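Local structure of universal stress protein (Archaeoglobus fulgidus, 3LOQ) at residues A[29-40]-A[84-95]; A[52-62]-A[102-113]. The protein binds AMP in the first of its two universal stress protein domains and probably serves a nucleotide-dependent stress response, its exact role being unknown. All blocks are in the same frame, centred on the assembly; numbering follows the deposited sequence.

Contact 1 (A[29-40]-A[84-95]); sequences TDLSENSFKVLE and AEEVLPEVAQKI. With AMP (adenosine monophosphate), chain C.
Leu31 faces Ala84 and Leu39 faces Ile95 (CA atoms of the latter pair 7.4 Å apart), so the loop 29-40 runs alongside helix 84-95 in the same direction. No hydrogen bond spans the interface, built from aliphatic branches and one ring. Leu31 CD2 enters between two side chains of the helix, meeting Leu88 CD2 at 3.7 Å and also reaching Val87 CG1. Thr29 CG2 lies against the same Leu88 methyl. One helical turn on, Val91 splits its branches: CG2 lies 3.6 Å from Phe36 CE2, while CG1 meets Leu39 CD1. Val87 CG1 approaches the edge of the Phe36 ring at CZ (3.8 Å). Lys94 stretches out from a CG trans to its backbone N (chi1 -171°), laying CD along Leu39 CB and carrying NZ to 2.7 Å from a water that bonds only weakly to Glu40 OE2. The loop, which follows strand 24-28 and lines the AMP site as in other nucleotide-binding universal stress proteins, is held by its own bonds: Asp30 OD2 takes both N and OG of Ser32, the former an Asx turn, while Asp30 CB covers the adenine. With an alanine at Asp30, both Ser32 donors would lose this acceptor and the turn would probably become more mobile. Leu39 also rests on Leu27, and the helix lies over the parallel sheet, Ile95 on Ile53 and Leu88 on Val104.

Contact 2 (A[52-62]-A[102-113]); sequences EIGVLFVINLT and AEVIKPFPAGDP. With AMP (adenosine monophosphate), chain C.
Six backbone hydrogen bonds join Ile53, Val55, Ile59 and Leu61 to Glu103, Ile105, Pro109 and Gly111, in two parallel ladders. In the first, Val55 uses both its polar backbone atoms: its N gives to Glu103 O at 2.8 Å, and its O takes Ile105 N. In the second, Ile59 does the same, and Gly111 N reaches Ile59 O at 2.9 Å, nearly in line with the C=O. Leu61 N then finds a lone pair of Gly111 O in the carbonyl plane. Gly111 has backbone angles, with a positive phi of 156°, at which a CB would press on the carbonyl O before it. Between the ladders the register shifts by two residues, and there Val58 spends its backbone on the adenine instead: its N donates to AMP N1 at 3.1 Å and its O accepts from AMP N6.

Packing fills both sides of this break. Phe57 points the edge at CD2 to the face of Phe108, a T-shaped pair with planes at 84°. Ile59 CD1 comes to 3.5 Å from Phe108 CB, crossing that side chain at about a right angle. On the other side, Leu56 CD1 touches Pro109 CG. The Asn60 amide, its CG anti to the backbone N (chi1 -177°), lies across the Pro113 ring, with OD1 3.4 Å from CD. Asp112 turns OD1 to Val114 N as N-cap of helix 113-121.

The chemistry thus divides by place: parallel pairing at both ends, the second ladder passing through a conformation that calls for glycine, and a break between them where main-chain atoms can read the Watson-Crick edge of adenine, consistent with selective binding of adenine nucleotides.

Both contacts belong to one parallel alpha/beta unit and meet directly: Thr29 N lies 2.7 Å from Leu56 O, a probable hydrogen bond, and Ile95 and Ala84 of contact 1 pack on Val55 and Phe57 of contact 2. Leu39 and Val91 in the first and Val55 and Ile59 in the second are buried, while Lys94 in contact 1, and Glu103 and Thr62 in contact 2, lie at exposed margins. Contact 1 is a layer of side chains between a loop and the helix that covers the sheet, whereas contact 2 lies within the sheet and depends on main-chain bonds. The two supply opposite faces of the adenine site, Asp30 from contact 1 and Pro113 from contact 2, and Asn34 bonds weakly to the ribose.

Contact 1 (A[29-40]-A[84-95])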
# COMPACT_ATOMS: atom_id res chain seq x y z
N THR A 29 0.25 13.28 -2.91
CA THR A 29 1.20 13.98 -2.05
C THR A 29 0.63 15.28 -1.48
O THR A 29 -0.00 16.08 -2.19
CB THR A 29 2.54 14.27 -2.77
OG1 THR A 29 3.39 15.03 -1.89
CG2 THR A 29 2.30 15.05 -4.06
N ASP A 30 0.86 15.47 -0.19
CA ASP A 30 0.61 16.75 0.46
C ASP A 30 1.94 17.49 0.65
O ASP A 30 2.05 18.42 1.45
CB ASP A 30 -0.07 16.52 1.81
CG ASP A 30 0.79 15.69 2.75
OD1 ASP A 30 0.47 15.65 3.97
OD2 ASP A 30 1.79 15.08 2.28
N LEU A 31 2.96 17.05 -0.09
CA LEU A 31 4.29 17.68 -0.06
C LEU A 31 5.08 17.37 1.21
O LEU A 31 6.15 17.95 1.42
CB LEU A 31 4.18 19.20 -0.24
CG LEU A 31 3.31 19.73 -1.37
CD1 LEU A 31 3.44 21.25 -1.48
CD2 LEU A 31 3.66 19.03 -2.69
N SER A 32 4.56 16.50 2.06
CA SER A 32 5.22 16.19 3.33
C SER A 32 6.38 15.24 3.10
O SER A 32 6.42 14.53 2.09
CB SER A 32 4.23 15.52 4.29
OG SER A 32 3.73 14.32 3.71
N GLU A 33 7.32 15.22 4.03
CA GLU A 33 8.41 14.27 3.93
C GLU A 33 7.85 12.83 3.85
O GLU A 33 8.30 12.03 3.03
CB GLU A 33 9.34 14.43 5.12
CG GLU A 33 10.79 14.12 4.81
CD GLU A 33 11.78 14.77 5.80
OE1 GLU A 33 11.35 15.57 6.69
OE2 GLU A 33 12.99 14.48 5.68
N ASN A 34 6.86 12.50 4.68
CA ASN A 34 6.34 11.13 4.67
C ASN A 34 5.74 10.74 3.31
O ASN A 34 5.87 9.60 2.87
CB ASN A 34 5.39 10.83 5.85
CG ASN A 34 3.98 11.37 5.64
OD1 ASN A 34 3.61 12.41 6.19
ND2 ASN A 34 3.18 10.65 4.85
N SER A 35 5.15 11.70 2.61
CA SER A 35 4.59 11.41 1.29
C SER A 35 5.65 11.04 0.24
O SER A 35 5.34 10.38 -0.76
CB SER A 35 3.70 12.56 0.79
OG SER A 35 4.47 13.64 0.29
N PHE A 36 6.89 11.46 0.46
CA PHE A 36 7.98 11.23 -0.51
C PHE A 36 8.76 9.93 -0.29
O PHE A 36 9.64 9.61 -1.09
CB PHE A 36 8.99 12.39 -0.47
CG PHE A 36 8.43 13.70 -0.93
CD1 PHE A 36 9.03 14.89 -0.56
CD2 PHE A 36 7.30 13.75 -1.72
CE1 PHE A 36 8.52 16.11 -0.99
CE2 PHE A 36 6.79 14.95 -2.15
CZ PHE A 36 7.39 16.14 -1.79
N LYS A 37 8.49 9.22 0.80
CA LYS A 37 9.20 7.96 1.07
C LYS A 37 9.07 7.03 -0.12
O LYS A 37 10.03 6.33 -0.48
CB LYS A 37 8.68 7.28 2.35
CG LYS A 37 8.94 8.06 3.62
CD LYS A 37 10.45 8.25 3.83
CE LYS A 37 10.78 9.08 5.06
NZ LYS A 37 12.25 9.29 5.18
N VAL A 38 7.90 7.04 -0.74
CA VAL A 38 7.63 6.16 -1.88
C VAL A 38 8.71 6.34 -2.95
O VAL A 38 9.08 5.39 -3.66
CB VAL A 38 6.28 6.46 -2.53
CG1 VAL A 38 5.80 5.27 -3.35
CG2 VAL A 38 5.25 6.84 -1.46
N LEU A 39 9.21 7.57 -3.07
CA LEU A 39 10.15 7.91 -4.14
C LEU A 39 11.50 7.22 -3.98
O LEU A 39 12.27 7.12 -4.94
CB LEU A 39 10.32 9.43 -4.26
CG LEU A 39 9.01 10.16 -4.55
CD1 LEU A 39 9.18 11.66 -4.47
CD2 LEU A 39 8.46 9.77 -5.91
N GLU A 40 11.80 6.74 -2.78
CA GLU A 40 13.04 6.01 -2.57
C GLU A 40 12.99 4.60 -3.18
O GLU A 40 14.01 3.94 -3.32
CB GLU A 40 13.39 5.96 -1.08
CG GLU A 40 14.13 7.19 -0.57
CD GLU A 40 13.58 7.72 0.76
OE1 GLU A 40 14.08 7.31 1.83
OE2 GLU A 40 12.66 8.57 0.72
N ALA A 84 2.72 23.88 -4.19
CA ALA A 84 2.85 22.67 -5.00
C ALA A 84 3.75 22.89 -6.24
O ALA A 84 4.58 22.03 -6.59
CB ALA A 84 1.48 22.14 -5.42
N GLU A 85 3.58 24.04 -6.88
CA GLU A 85 4.30 24.32 -8.12
C GLU A 85 5.80 24.54 -7.90
O GLU A 85 6.60 24.34 -8.82
CB GLU A 85 3.66 25.49 -8.86
CG GLU A 85 2.51 25.04 -9.77
CD GLU A 85 1.52 26.15 -10.05
OE1 GLU A 85 0.56 25.90 -10.82
OE2 GLU A 85 1.70 27.26 -9.51
N GLU A 86 6.18 24.92 -6.69
CA GLU A 86 7.58 24.99 -6.31
C GLU A 86 8.18 23.61 -6.07
O GLU A 86 9.36 23.38 -6.35
CB GLU A 86 7.74 25.85 -5.05
CG GLU A 86 7.63 27.33 -5.33
CD GLU A 86 7.93 28.18 -4.12
OE1 GLU A 86 7.40 27.89 -3.02
OE2 GLU A 86 8.71 29.15 -4.28
N VAL A 87 7.37 22.69 -5.54
CA VAL A 87 7.89 21.42 -5.07
C VAL A 87 7.70 20.27 -6.06
O VAL A 87 8.65 19.55 -6.36
CB VAL A 87 7.29 21.06 -3.69
CG1 VAL A 87 7.61 19.62 -3.31
CG2 VAL A 87 7.81 22.05 -2.64
N LEU A 88 6.49 20.13 -6.58
CA LEU A 88 6.16 19.02 -7.48
C LEU A 88 7.14 18.81 -8.66
O LEU A 88 7.39 17.67 -9.05
CB LEU A 88 4.71 19.15 -7.98
CG LEU A 88 3.64 18.99 -6.89
CD1 LEU A 88 2.24 19.10 -7.48
CD2 LEU A 88 3.80 17.67 -6.18
N PRO A 89 7.69 19.89 -9.23
CA PRO A 89 8.66 19.65 -10.31
C PRO A 89 9.85 18.81 -9.85
O PRO A 89 10.40 18.06 -10.65
CB PRO A 89 9.10 21.06 -10.73
CG PRO A 89 7.92 21.92 -10.40
CD PRO A 89 7.33 21.32 -9.14
N GLU A 90 10.23 18.95 -8.58
CA GLU A 90 11.26 18.10 -7.97
C GLU A 90 10.79 16.64 -7.98
O GLU A 90 11.56 15.73 -8.29
CB GLU A 90 11.55 18.49 -6.51
CG GLU A 90 11.87 19.95 -6.26
CD GLU A 90 12.03 20.26 -4.78
OE1 GLU A 90 11.03 20.65 -4.13
OE2 GLU A 90 13.16 20.11 -4.25
N VAL A 91 9.53 16.43 -7.61
CA VAL A 91 8.98 15.08 -7.63
C VAL A 91 9.03 14.55 -9.05
O VAL A 91 9.55 13.45 -9.29
CB VAL A 91 7.55 15.05 -7.06
CG1 VAL A 91 6.95 13.64 -7.13
CG2 VAL A 91 7.56 15.58 -5.62
N ALA A 92 8.55 15.35 -10.00
CA ALA A 92 8.52 14.89 -11.39
C ALA A 92 9.94 14.59 -11.84
O ALA A 92 10.17 13.58 -12.49
CB ALA A 92 7.86 15.91 -12.33
N GLN A 93 10.88 15.45 -11.46
CA GLN A 93 12.28 15.27 -11.84
C GLN A 93 12.81 13.92 -11.37
O GLN A 93 13.40 13.18 -12.15
CB GLN A 93 13.14 16.39 -11.26
CG GLN A 93 14.64 16.18 -11.43
CD GLN A 93 15.46 17.33 -10.86
OE1 GLN A 93 15.69 17.40 -9.66
NE2 GLN A 93 15.89 18.23 -11.73
N LYS A 94 12.60 13.63 -10.09
CA LYS A 94 13.15 12.42 -9.49
C LYS A 94 12.57 11.15 -10.15
O LYS A 94 13.29 10.17 -10.39
CB LYS A 94 12.92 12.42 -7.97
CG LYS A 94 13.63 11.31 -7.22
CD LYS A 94 13.51 11.45 -5.69
CE LYS A 94 14.26 10.31 -4.98
NZ LYS A 94 14.54 10.55 -3.51
N ILE A 95 11.28 11.19 -10.49
CA ILE A 95 10.63 10.09 -11.21
C ILE A 95 11.23 9.90 -12.62
O ILE A 95 11.58 8.78 -13.00
CB ILE A 95 9.10 10.29 -11.31
CG1 ILE A 95 8.49 10.44 -9.91
CG2 ILE A 95 8.44 9.15 -12.08
CD1 ILE A 95 7.04 10.86 -9.92
P AMP C . -2.22 10.03 6.94
O1P AMP C . -2.94 8.74 7.21
O2P AMP C . -3.08 11.27 6.74
O3P AMP C . -1.03 10.25 7.85
O5' AMP C . -1.57 9.80 5.48
C5' AMP C . -0.71 10.80 4.95
C4' AMP C . -0.72 10.63 3.45
O4' AMP C . -1.98 11.04 2.92
C3' AMP C . 0.27 11.55 2.79
O3' AMP C . 1.53 10.93 2.75
C2' AMP C . -0.31 11.68 1.40
O2' AMP C . 0.09 10.51 0.68
C1' AMP C . -1.80 11.62 1.62
N9 AMP C . -2.32 13.00 1.65
C8 AMP C . -2.65 13.69 2.75
N7 AMP C . -3.09 14.94 2.44
C5 AMP C . -3.04 15.05 1.09
C6 AMP C . -3.36 16.09 0.10
N6 AMP C . -3.84 17.29 0.49
N1 AMP C . -3.16 15.81 -1.20
C2 AMP C . -2.70 14.61 -1.60
N3 AMP C . -2.39 13.62 -0.76
C4 AMP C . -2.55 13.77 0.57
O HOH W 1 12.78 11.12 -1.51

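Contact 2 (A[52-62]-A[102-113])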
# COMPACT_ATOMS: atom_id res chain seq x y z
N GLU A 52 4.56 4.36 -15.48
CA GLU A 52 4.15 5.74 -15.35
C GLU A 52 3.60 6.03 -13.97
O GLU A 52 2.94 5.18 -13.36
CB GLU A 52 3.10 6.11 -16.41
CG GLU A 52 2.82 7.62 -16.48
CD GLU A 52 1.38 7.98 -16.13
OE1 GLU A 52 0.49 7.12 -16.32
OE2 GLU A 52 1.14 9.12 -15.66
N ILE A 53 3.87 7.24 -13.49
CA ILE A 53 3.36 7.67 -12.21
C ILE A 53 2.60 8.98 -12.33
O ILE A 53 3.13 9.98 -12.83
CB ILE A 53 4.49 7.86 -11.22
CG1 ILE A 53 5.09 6.50 -10.85
CG2 ILE A 53 4.00 8.59 -9.99
CD1 ILE A 53 6.33 6.61 -10.01
N GLY A 54 1.36 8.98 -11.86
CA GLY A 54 0.60 10.22 -11.75
C GLY A 54 0.76 10.80 -10.36
O GLY A 54 0.46 10.13 -9.38
N VAL A 55 1.25 12.04 -10.28
CA VAL A 55 1.42 12.72 -9.00
C VAL A 55 0.24 13.64 -8.70
O VAL A 55 -0.04 14.57 -9.44
CB VAL A 55 2.72 13.55 -8.97
CG1 VAL A 55 2.92 14.17 -7.60
CG2 VAL A 55 3.91 12.67 -9.32
N LEU A 56 -0.45 13.37 -7.59
CA LEU A 56 -1.68 14.05 -7.24
C LEU A 56 -1.57 14.88 -5.96
O LEU A 56 -1.33 14.35 -4.87
CB LEU A 56 -2.82 13.04 -7.08
CG LEU A 56 -4.20 13.62 -6.76
CD1 LEU A 56 -4.73 14.44 -7.93
CD2 LEU A 56 -5.22 12.53 -6.37
N PHE A 57 -1.76 16.18 -6.10
CA PHE A 57 -1.76 17.08 -4.96
C PHE A 57 -3.16 17.64 -4.84
O PHE A 57 -3.72 18.15 -5.79
CB PHE A 57 -0.76 18.22 -5.15
CG PHE A 57 -0.90 19.31 -4.10
CD1 PHE A 57 -0.39 19.14 -2.83
CD2 PHE A 57 -1.55 20.50 -4.41
CE1 PHE A 57 -0.51 20.13 -1.87
CE2 PHE A 57 -1.67 21.50 -3.45
CZ PHE A 57 -1.16 21.32 -2.18
N VAL A 58 -3.72 17.57 -3.65
CA VAL A 58 -5.07 18.04 -3.46
C VAL A 58 -5.03 19.26 -2.55
O VAL A 58 -4.34 19.25 -1.52
CB VAL A 58 -5.96 16.93 -2.86
CG1 VAL A 58 -7.37 17.43 -2.60
CG2 VAL A 58 -5.96 15.71 -3.78
N ILE A 59 -5.72 20.32 -2.94
CA ILE A 59 -5.92 21.45 -2.04
C ILE A 59 -7.00 21.04 -1.04
O ILE A 59 -8.18 20.83 -1.39
CB ILE A 59 -6.28 22.74 -2.80
CG1 ILE A 59 -5.09 23.17 -3.67
CG2 ILE A 59 -6.64 23.85 -1.81
CD1 ILE A 59 -5.45 23.51 -5.09
N ASN A 60 -6.59 20.89 0.21
CA ASN A 60 -7.45 20.33 1.22
C ASN A 60 -8.37 21.39 1.82
O ASN A 60 -7.97 22.17 2.69
CB ASN A 60 -6.60 19.65 2.30
CG ASN A 60 -7.43 18.97 3.37
OD1 ASN A 60 -8.66 19.08 3.38
ND2 ASN A 60 -6.77 18.28 4.28
N LEU A 61 -9.61 21.43 1.34
CA LEU A 61 -10.60 22.38 1.83
C LEU A 61 -11.28 21.85 3.09
O LEU A 61 -11.92 22.59 3.83
CB LEU A 61 -11.65 22.68 0.75
CG LEU A 61 -11.01 23.29 -0.50
CD1 LEU A 61 -12.04 23.81 -1.48
CD2 LEU A 61 -10.03 24.39 -0.13
N THR A 62 -11.13 20.56 3.32
CA THR A 62 -11.80 19.88 4.42
C THR A 62 -11.57 20.55 5.76
O THR A 62 -12.51 20.78 6.52
CB THR A 62 -11.33 18.43 4.49
OG1 THR A 62 -12.10 17.66 3.55
CG2 THR A 62 -11.49 17.85 5.90
N ALA A 102 6.48 10.54 -15.75
CA ALA A 102 5.83 11.26 -14.67
C ALA A 102 4.78 12.23 -15.21
O ALA A 102 4.98 12.88 -16.23
CB ALA A 102 6.85 12.00 -13.85
N GLU A 103 3.65 12.32 -14.52
CA GLU A 103 2.64 13.31 -14.86
C GLU A 103 2.13 13.98 -13.59
O GLU A 103 1.59 13.33 -12.70
CB GLU A 103 1.45 12.71 -15.62
CG GLU A 103 0.11 13.33 -15.20
CD GLU A 103 -0.93 13.39 -16.31
OE1 GLU A 103 -1.56 12.35 -16.61
OE2 GLU A 103 -1.14 14.49 -16.86
N VAL A 104 2.33 15.29 -13.51
CA VAL A 104 1.78 16.04 -12.40
C VAL A 104 0.34 16.34 -12.77
O VAL A 104 0.08 17.04 -13.75
CB VAL A 104 2.57 17.31 -12.17
CG1 VAL A 104 1.91 18.18 -11.09
CG2 VAL A 104 4.02 16.96 -11.81
N ILE A 105 -0.59 15.77 -12.01
CA ILE A 105 -2.00 15.89 -12.36
C ILE A 105 -2.52 17.30 -12.14
O ILE A 105 -2.35 17.91 -11.07
CB ILE A 105 -2.87 14.86 -11.64
CG1 ILE A 105 -2.47 13.45 -12.09
CG2 ILE A 105 -4.33 15.11 -11.98
CD1 ILE A 105 -3.02 12.31 -11.23
N LYS A 106 -3.13 17.83 -13.19
CA LYS A 106 -3.60 19.21 -13.19
C LYS A 106 -4.94 19.31 -13.90
O LYS A 106 -5.23 18.52 -14.81
CB LYS A 106 -2.55 20.13 -13.81
CG LYS A 106 -1.37 20.38 -12.88
CD LYS A 106 -0.32 21.29 -13.48
CE LYS A 106 0.37 22.10 -12.39
NZ LYS A 106 1.61 22.74 -12.88
N PRO A 107 -5.78 20.26 -13.46
CA PRO A 107 -5.51 21.16 -12.33
C PRO A 107 -5.57 20.45 -10.98
O PRO A 107 -6.08 19.33 -10.89
CB PRO A 107 -6.65 22.17 -12.42
CG PRO A 107 -7.79 21.36 -12.98
CD PRO A 107 -7.13 20.48 -14.01
N PHE A 108 -5.04 21.08 -9.93
CA PHE A 108 -5.11 20.52 -8.59
C PHE A 108 -6.54 20.51 -8.10
O PHE A 108 -7.15 21.56 -7.95
CB PHE A 108 -4.28 21.33 -7.60
CG PHE A 108 -2.86 21.51 -8.01
CD1 PHE A 108 -2.25 22.75 -7.90
CD2 PHE A 108 -2.12 20.45 -8.51
CE1 PHE A 108 -0.93 22.92 -8.28
CE2 PHE A 108 -0.80 20.62 -8.89
CZ PHE A 108 -0.21 21.85 -8.78
N PRO A 109 -7.08 19.32 -7.81
CA PRO A 109 -8.42 19.28 -7.23
C PRO A 109 -8.44 20.03 -5.90
O PRO A 109 -7.44 20.00 -5.16
CB PRO A 109 -8.64 17.78 -6.96
CG PRO A 109 -7.60 17.06 -7.79
CD PRO A 109 -6.44 17.99 -7.88
N ALA A 110 -9.55 20.70 -5.61
CA ALA A 110 -9.78 21.26 -4.28
C ALA A 110 -11.00 20.60 -3.64
O ALA A 110 -12.05 20.48 -4.25
CB ALA A 110 -9.99 22.76 -4.36
N GLY A 111 -10.82 20.14 -2.41
CA GLY A 111 -11.87 19.46 -1.69
C GLY A 111 -11.31 18.57 -0.61
O GLY A 111 -10.49 18.99 0.22
N ASP A 112 -11.74 17.32 -0.63
CA ASP A 112 -11.37 16.34 0.37
C ASP A 112 -10.29 15.43 -0.21
O ASP A 112 -10.51 14.77 -1.24
CB ASP A 112 -12.61 15.51 0.72
CG ASP A 112 -12.38 14.56 1.88
OD1 ASP A 112 -11.30 13.95 1.98
OD2 ASP A 112 -13.31 14.42 2.71
N PRO A 113 -9.12 15.37 0.44
CA PRO A 113 -8.09 14.53 -0.17
C PRO A 113 -8.54 13.09 -0.36
O PRO A 113 -8.27 12.51 -1.42
CB PRO A 113 -6.92 14.63 0.82
CG PRO A 113 -7.13 15.96 1.50
CD PRO A 113 -8.62 16.13 1.60
P AMP C . -2.22 10.03 6.94
O1P AMP C . -2.94 8.74 7.21
O2P AMP C . -3.08 11.27 6.74
O3P AMP C . -1.03 10.25 7.85
O5' AMP C . -1.57 9.80 5.48
C5' AMP C . -0.71 10.80 4.95
C4' AMP C . -0.72 10.63 3.45
O4' AMP C . -1.98 11.04 2.92
C3' AMP C . 0.27 11.55 2.79
O3' AMP C . 1.53 10.93 2.75
C2' AMP C . -0.31 11.68 1.40
O2' AMP C . 0.09 10.51 0.68
C1' AMP C . -1.80 11.62 1.62
N9 AMP C . -2.32 13.00 1.65
C8 AMP C . -2.65 13.69 2.75
N7 AMP C . -3.09 14.94 2.44
C5 AMP C . -3.04 15.05 1.09
C6 AMP C . -3.36 16.09 0.10
N6 AMP C . -3.84 17.29 0.49
N1 AMP C . -3.16 15.81 -1.20
C2 AMP C . -2.70 14.61 -1.60
N3 AMP C . -2.39 13.62 -0.76
C4 AMP C . -2.55 13.77 0.57